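Local coordinates for protein L-iditol 2-dehydrogenase (Clostridium scindens, PDB 4OH1) that probably oxidises L-iditol and related polyols with NAD+ as a zinc-dependent member of the alcohol dehydrogenase family, at residues N101-C109 and V117-M127. Numbering follows the deposited sequence.
Sequences NYAKYCGCC and VNLCSNMGYRM. With ZN (zinc ion), chain C.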
ATOM      1  N   ASN A 101       8.328 -24.956   9.376  1.00 33.59           N
ATOM      2  CA  ASN A 101       7.267 -24.132   9.883  1.00 35.49           C
ATOM      3  C   ASN A 101       6.285 -25.025  10.651  1.00 36.16           C
ATOM      4  O   ASN A 101       5.689 -25.886  10.064  1.00 35.17           O
ATOM      5  CB  ASN A 101       6.583 -23.448   8.702  1.00 34.44           C
ATOM      6  CG  ASN A 101       5.432 -22.566   9.112  1.00 36.79           C
ATOM      7  OD1 ASN A 101       5.171 -22.340  10.289  1.00 37.86           O
ATOM      8  ND2 ASN A 101       4.737 -22.035   8.124  1.00 38.82           N
ATOM      9  N   TYR A 102       6.113 -24.797  11.952  1.00 33.52           N
ATOM     10  CA  TYR A 102       5.276 -25.610  12.795  1.00 35.64           C
ATOM     11  C   TYR A 102       3.845 -25.597  12.296  1.00 36.51           C
ATOM     12  O   TYR A 102       3.089 -26.534  12.564  1.00 37.42           O
ATOM     13  CB  TYR A 102       5.321 -25.109  14.274  1.00 39.44           C
ATOM     14  CG  TYR A 102       4.732 -23.702  14.452  1.00 40.71           C
ATOM     15  CD1 TYR A 102       5.518 -22.566  14.280  1.00 43.22           C
ATOM     16  CD2 TYR A 102       3.404 -23.518  14.710  1.00 43.42           C
ATOM     17  CE1 TYR A 102       4.983 -21.281  14.401  1.00 46.52           C
ATOM     18  CE2 TYR A 102       2.852 -22.241  14.823  1.00 46.49           C
ATOM     19  CZ  TYR A 102       3.649 -21.131  14.674  1.00 48.43           C
ATOM     20  OH  TYR A 102       3.105 -19.861  14.749  1.00 53.43           O
ATOM     21  N   ALA A 103       3.438 -24.530  11.616  1.00 36.49           N
ATOM     22  CA  ALA A 103       2.009 -24.332  11.313  1.00 40.18           C
ATOM     23  C   ALA A 103       1.642 -25.055  10.017  1.00 41.02           C
ATOM     24  O   ALA A 103       2.326 -24.905   9.031  1.00 39.30           O
ATOM     25  CB  ALA A 103       1.702 -22.829  11.186  1.00 42.92           C
ATOM     26  N   LYS A 104       0.565 -25.839  10.045  1.00 43.44           N
ATOM     27  CA  LYS A 104       0.045 -26.541   8.881  1.00 43.21           C
ATOM     28  C   LYS A 104      -1.270 -25.912   8.419  1.00 45.03           C
ATOM     29  O   LYS A 104      -2.303 -26.028   9.085  1.00 42.76           O
ATOM     30  CB  LYS A 104      -0.189 -28.009   9.217  1.00 45.06           C
ATOM     31  CG  LYS A 104      -0.740 -28.866   8.044  1.00 47.53           C
ATOM     32  CD  LYS A 104       0.154 -28.785   6.855  1.00 47.83           C
ATOM     33  CE  LYS A 104      -0.170 -29.794   5.809  1.00 49.30           C
ATOM     34  NZ  LYS A 104      -1.507 -29.540   5.269  1.00 54.93           N
ATOM     35  N   TYR A 105      -1.232 -25.292   7.243  1.00 41.07           N
ATOM     36  CA  TYR A 105      -2.423 -24.677   6.677  1.00 44.15           C
ATOM     37  C   TYR A 105      -3.258 -25.729   5.913  1.00 45.52           C
ATOM     38  O   TYR A 105      -2.696 -26.611   5.284  1.00 46.61           O
ATOM     39  CB  TYR A 105      -1.986 -23.557   5.726  1.00 44.29           C
ATOM     40  CG  TYR A 105      -0.927 -22.679   6.343  1.00 42.72           C
ATOM     41  CD1 TYR A 105      -1.134 -22.095   7.598  1.00 43.52           C
ATOM     42  CD2 TYR A 105       0.283 -22.448   5.701  1.00 42.35           C
ATOM     43  CE1 TYR A 105      -0.160 -21.302   8.203  1.00 46.87           C
ATOM     44  CE2 TYR A 105       1.278 -21.634   6.296  1.00 41.55           C
ATOM     45  CZ  TYR A 105       1.034 -21.061   7.548  1.00 43.70           C
ATOM     46  OH  TYR A 105       1.956 -20.252   8.177  1.00 41.90           O
ATOM     47  N   CYS A 106      -4.580 -25.635   5.953  1.00 44.68           N
ATOM     48  CA  CYS A 106      -5.409 -26.675   5.340  1.00 44.15           C
ATOM     49  C   CYS A 106      -5.582 -26.424   3.845  1.00 46.89           C
ATOM     50  O   CYS A 106      -5.920 -27.340   3.080  1.00 51.02           O
ATOM     51  CB  CYS A 106      -6.777 -26.733   6.026  1.00 45.11           C
ATOM     52  SG  CYS A 106      -7.915 -25.468   5.471  1.00 45.58           S
ATOM     53  N   GLY A 107      -5.425 -25.176   3.412  1.00 46.51           N
ATOM     54  CA  GLY A 107      -5.490 -24.869   1.992  1.00 42.19           C
ATOM     55  C   GLY A 107      -6.869 -24.995   1.422  1.00 45.71           C
ATOM     56  O   GLY A 107      -7.042 -24.847   0.212  1.00 46.13           O
ATOM     57  N   CYS A 108      -7.875 -25.220   2.263  1.00 43.38           N
ATOM     58  CA  CYS A 108      -9.218 -25.329   1.712  1.00 48.51           C
ATOM     59  C   CYS A 108     -10.324 -24.752   2.563  1.00 46.52           C
ATOM     60  O   CYS A 108     -11.469 -25.110   2.374  1.00 53.61           O
ATOM     61  CB  CYS A 108      -9.534 -26.784   1.273  1.00 54.05           C
ATOM     62  SG  CYS A 108      -9.437 -27.975   2.573  1.00 57.39           S
ATOM     63  N   CYS A 109      -9.977 -23.825   3.435  1.00 46.79           N
ATOM     64  CA  CYS A 109     -10.927 -22.930   4.104  1.00 49.24           C
ATOM     65  C   CYS A 109     -10.859 -21.495   3.478  1.00 50.83           C
ATOM     66  O   CYS A 109      -9.967 -21.166   2.625  1.00 49.89           O
ATOM     67  CB  CYS A 109     -10.619 -22.859   5.624  1.00 46.69           C
ATOM     68  SG  CYS A 109      -9.179 -21.793   6.041  1.00 45.97           S
ATOM     69  N   VAL A 117      -3.339 -17.382   5.479  1.00 39.92           N
ATOM     70  CA  VAL A 117      -3.157 -18.733   5.997  1.00 40.73           C
ATOM     71  C   VAL A 117      -2.858 -18.715   7.504  1.00 42.25           C
ATOM     72  O   VAL A 117      -3.140 -19.673   8.182  1.00 42.19           O
ATOM     73  CB  VAL A 117      -2.036 -19.516   5.211  1.00 40.15           C
ATOM     74  CG1 VAL A 117      -2.488 -19.920   3.775  1.00 38.25           C
ATOM     75  CG2 VAL A 117      -0.744 -18.733   5.147  1.00 39.40           C
ATOM     76  N   ASN A 118      -2.276 -17.628   8.017  1.00 39.61           N
ATOM     77  CA  ASN A 118      -2.107 -17.441   9.461  1.00 39.61           C
ATOM     78  C   ASN A 118      -3.397 -17.331  10.258  1.00 46.58           C
ATOM     79  O   ASN A 118      -3.347 -17.409  11.494  1.00 50.14           O
ATOM     80  CB  ASN A 118      -1.254 -16.216   9.736  1.00 43.55           C
ATOM     81  CG  ASN A 118      -1.920 -14.910   9.248  1.00 45.66           C
ATOM     82  OD1 ASN A 118      -2.361 -14.811   8.087  1.00 42.28           O
ATOM     83  ND2 ASN A 118      -2.041 -13.927  10.159  1.00 44.88           N
ATOM     84  N   LEU A 119      -4.530 -17.158   9.552  1.00 43.48           N
ATOM     85  CA  LEU A 119      -5.868 -17.184  10.135  1.00 44.66           C
ATOM     86  C   LEU A 119      -6.572 -18.451   9.718  1.00 44.93           C
ATOM     87  O   LEU A 119      -7.793 -18.516   9.765  1.00 44.53           O
ATOM     88  CB  LEU A 119      -6.723 -15.956   9.679  1.00 45.83           C
ATOM     89  CG  LEU A 119      -6.045 -14.586   9.790  1.00 46.55           C
ATOM     90  CD1 LEU A 119      -6.926 -13.514   9.178  1.00 47.26           C
ATOM     91  CD2 LEU A 119      -5.699 -14.276  11.256  1.00 47.06           C
ATOM     92  N   CYS A 120      -5.831 -19.466   9.296  1.00 43.39           N
ATOM     93  CA  CYS A 120      -6.465 -20.738   8.844  1.00 46.76           C
ATOM     94  C   CYS A 120      -7.508 -21.248   9.855  1.00 46.96           C
ATOM     95  O   CYS A 120      -7.202 -21.367  11.042  1.00 44.85           O
ATOM     96  CB  CYS A 120      -5.409 -21.860   8.562  1.00 41.81           C
ATOM     97  SG  CYS A 120      -6.195 -23.495   8.291  1.00 44.47           S
ATOM     98  N   SER A 121      -8.711 -21.573   9.381  1.00 49.11           N
ATOM     99  CA  SER A 121      -9.744 -22.218  10.255  1.00 54.25           C
ATOM    100  C   SER A 121      -9.507 -23.634  10.724  1.00 52.51           C
ATOM    101  O   SER A 121     -10.132 -24.045  11.672  1.00 53.55           O
ATOM    102  CB  SER A 121     -11.086 -22.315   9.534  1.00 58.45           C
ATOM    103  OG  SER A 121     -11.477 -21.056   9.128  1.00 61.16           O
ATOM    104  N   ASN A 122      -8.745 -24.425   9.979  1.00 54.44           N
ATOM    105  CA  ASN A 122      -8.433 -25.798  10.378  1.00 52.88           C
ATOM    106  C   ASN A 122      -6.949 -25.931  10.649  1.00 51.03           C
ATOM    107  O   ASN A 122      -6.292 -26.888  10.221  1.00 49.70           O
ATOM    108  CB  ASN A 122      -8.814 -26.776   9.291  1.00 58.80           C
ATOM    109  CG  ASN A 122     -10.225 -26.607   8.863  1.00 62.39           C
ATOM    110  OD1 ASN A 122     -10.522 -26.433   7.691  1.00 66.67           O
ATOM    111  ND2 ASN A 122     -11.107 -26.572   9.825  1.00 65.65           N
HETATM  112  N   MSE A 123      -6.440 -24.967  11.381  1.00 48.59           N
HETATM  113  CA  MSE A 123      -5.018 -24.844  11.578  1.00 52.25           C
HETATM  114  C   MSE A 123      -4.483 -26.101  12.259  1.00 52.27           C
HETATM  115  O   MSE A 123      -5.075 -26.565  13.198  1.00 57.51           O
HETATM  116  CB  MSE A 123      -4.757 -23.625  12.447  1.00 51.48           C
HETATM  117  CG  MSE A 123      -3.267 -23.382  12.693  1.00 59.67           C
HETATM  118 SE   MSE A 123      -2.381 -22.609  11.119  0.75 60.48          SE
HETATM  119  CE  MSE A 123      -2.997 -20.754  11.478  1.00 58.42           C
ATOM    120  N   GLY A 124      -3.397 -26.662  11.754  1.00 53.37           N
ATOM    121  CA  GLY A 124      -2.679 -27.760  12.417  1.00 51.34           C
ATOM    122  C   GLY A 124      -1.401 -27.172  13.007  1.00 53.72           C
ATOM    123  O   GLY A 124      -0.893 -26.159  12.488  1.00 52.87           O
ATOM    124  N   TYR A 125      -0.912 -27.750  14.118  1.00 52.47           N
ATOM    125  CA  TYR A 125       0.349 -27.333  14.743  1.00 51.22           C
ATOM    126  C   TYR A 125       1.220 -28.541  15.005  1.00 51.26           C
ATOM    127  O   TYR A 125       0.794 -29.441  15.683  1.00 54.28           O
ATOM    128  CB  TYR A 125       0.094 -26.632  16.070  1.00 52.51           C
ATOM    129  CG  TYR A 125      -0.873 -25.462  16.016  1.00 54.41           C
ATOM    130  CD1 TYR A 125      -0.420 -24.191  15.757  1.00 53.15           C
ATOM    131  CD2 TYR A 125      -2.238 -25.637  16.244  1.00 56.43           C
ATOM    132  CE1 TYR A 125      -1.277 -23.093  15.702  1.00 56.19           C
ATOM    133  CE2 TYR A 125      -3.121 -24.541  16.185  1.00 60.03           C
ATOM    134  CZ  TYR A 125      -2.615 -23.268  15.925  1.00 62.71           C
ATOM    135  OH  TYR A 125      -3.433 -22.173  15.881  1.00 63.69           O
ATOM    136  N   ARG A 126       2.428 -28.583  14.462  1.00 50.01           N
ATOM    137  CA  ARG A 126       3.322 -29.711  14.698  1.00 52.23           C
ATOM    138  C   ARG A 126       4.429 -29.188  15.609  1.00 51.72           C
ATOM    139  O   ARG A 126       5.318 -28.454  15.163  1.00 45.30           O
ATOM    140  CB  ARG A 126       3.918 -30.259  13.400  1.00 59.18           C
ATOM    141  CG  ARG A 126       2.912 -30.542  12.272  1.00 65.99           C
ATOM    142  CD  ARG A 126       2.081 -31.833  12.452  1.00 71.98           C
ATOM    143  NE  ARG A 126       2.896 -33.059  12.601  1.00 86.86           N
ATOM    144  CZ  ARG A 126       3.282 -33.929  11.635  1.00 88.36           C
ATOM    145  NH1 ARG A 126       2.986 -33.800  10.339  1.00 79.53           N
ATOM    146  NH2 ARG A 126       4.008 -34.980  11.986  1.00 90.68           N
HETATM  147  N   MSE A 127       4.332 -29.539  16.895  1.00 48.18           N
HETATM  148  CA  MSE A 127       5.199 -29.005  17.913  1.00 47.83           C
HETATM  149  C   MSE A 127       6.067 -30.158  18.416  1.00 44.96           C
HETATM  150  O   MSE A 127       5.792 -30.702  19.452  1.00 46.09           O
HETATM  151  CB  MSE A 127       4.395 -28.421  19.096  1.00 49.46           C
HETATM  152  CG  MSE A 127       3.246 -27.478  18.786  1.00 52.34           C
HETATM  153 SE   MSE A 127       3.792 -25.978  17.673  0.75 56.28          SE
HETATM  154  CE  MSE A 127       2.543 -24.513  18.211  1.00 73.20           C
TER
HETATM  155 ZN    ZN C 402      -7.316 -23.266   6.128  1.00 47.10          ZN
HETATM  156  O   HOH W   1      -4.260 -27.843   8.328  1.00 50.26           O
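Cys106, Cys109 and Cys120 meet at the structural zinc site of the alcohol dehydrogenase family, a four-cysteine cluster that Cys112 of helix 110-113 completes. Cys106 SG and Cys109 SG each bind the zinc ion at 2.4 Å; Cys120 reaches it from the other segment, its SG anti to the backbone N (chi1 170°). The thiolates also accept backbone N-H groups: Cys106 N points at Cys120 SG over 3.6 Å, Ser121 N at Cys109 SG over 3.4 Å, and Cys108 N at Cys106 SG. Beyond the metal, strands 103-104 and 124-125 form a two-stranded antiparallel sheet. Lys104 and Gly124 are its hydrogen-bonded pair, with Lys104 N 2.9 Å from Gly124 O, and Arg126 N adds a bond to Tyr102 O. Where the strands diverge, a water donates to both Lys104 O and Asn122 O. Val117 lies over the centre of one face of the Tyr105 ring, its CB 3.6 Å from the centroid, while Met123 SE approaches obliquely, 3.8 Å from Tyr105 CD1. At the far end Tyr102 and Tyr125 run side by side in the same direction, meeting at their edges with CE2 of Tyr102 3.9 Å from CD1 of Tyr125. Met127 CE packs obliquely against Tyr102 at CD2, 3.7 Å away. The Tyr102 ring also packs edge-to-face with His74, a ligand of the other zinc, which links this lobe to that site. Amide hydrogen bonds to three zinc-bound sulfurs would be expected to disperse their negative charge and stabilise the thiolates.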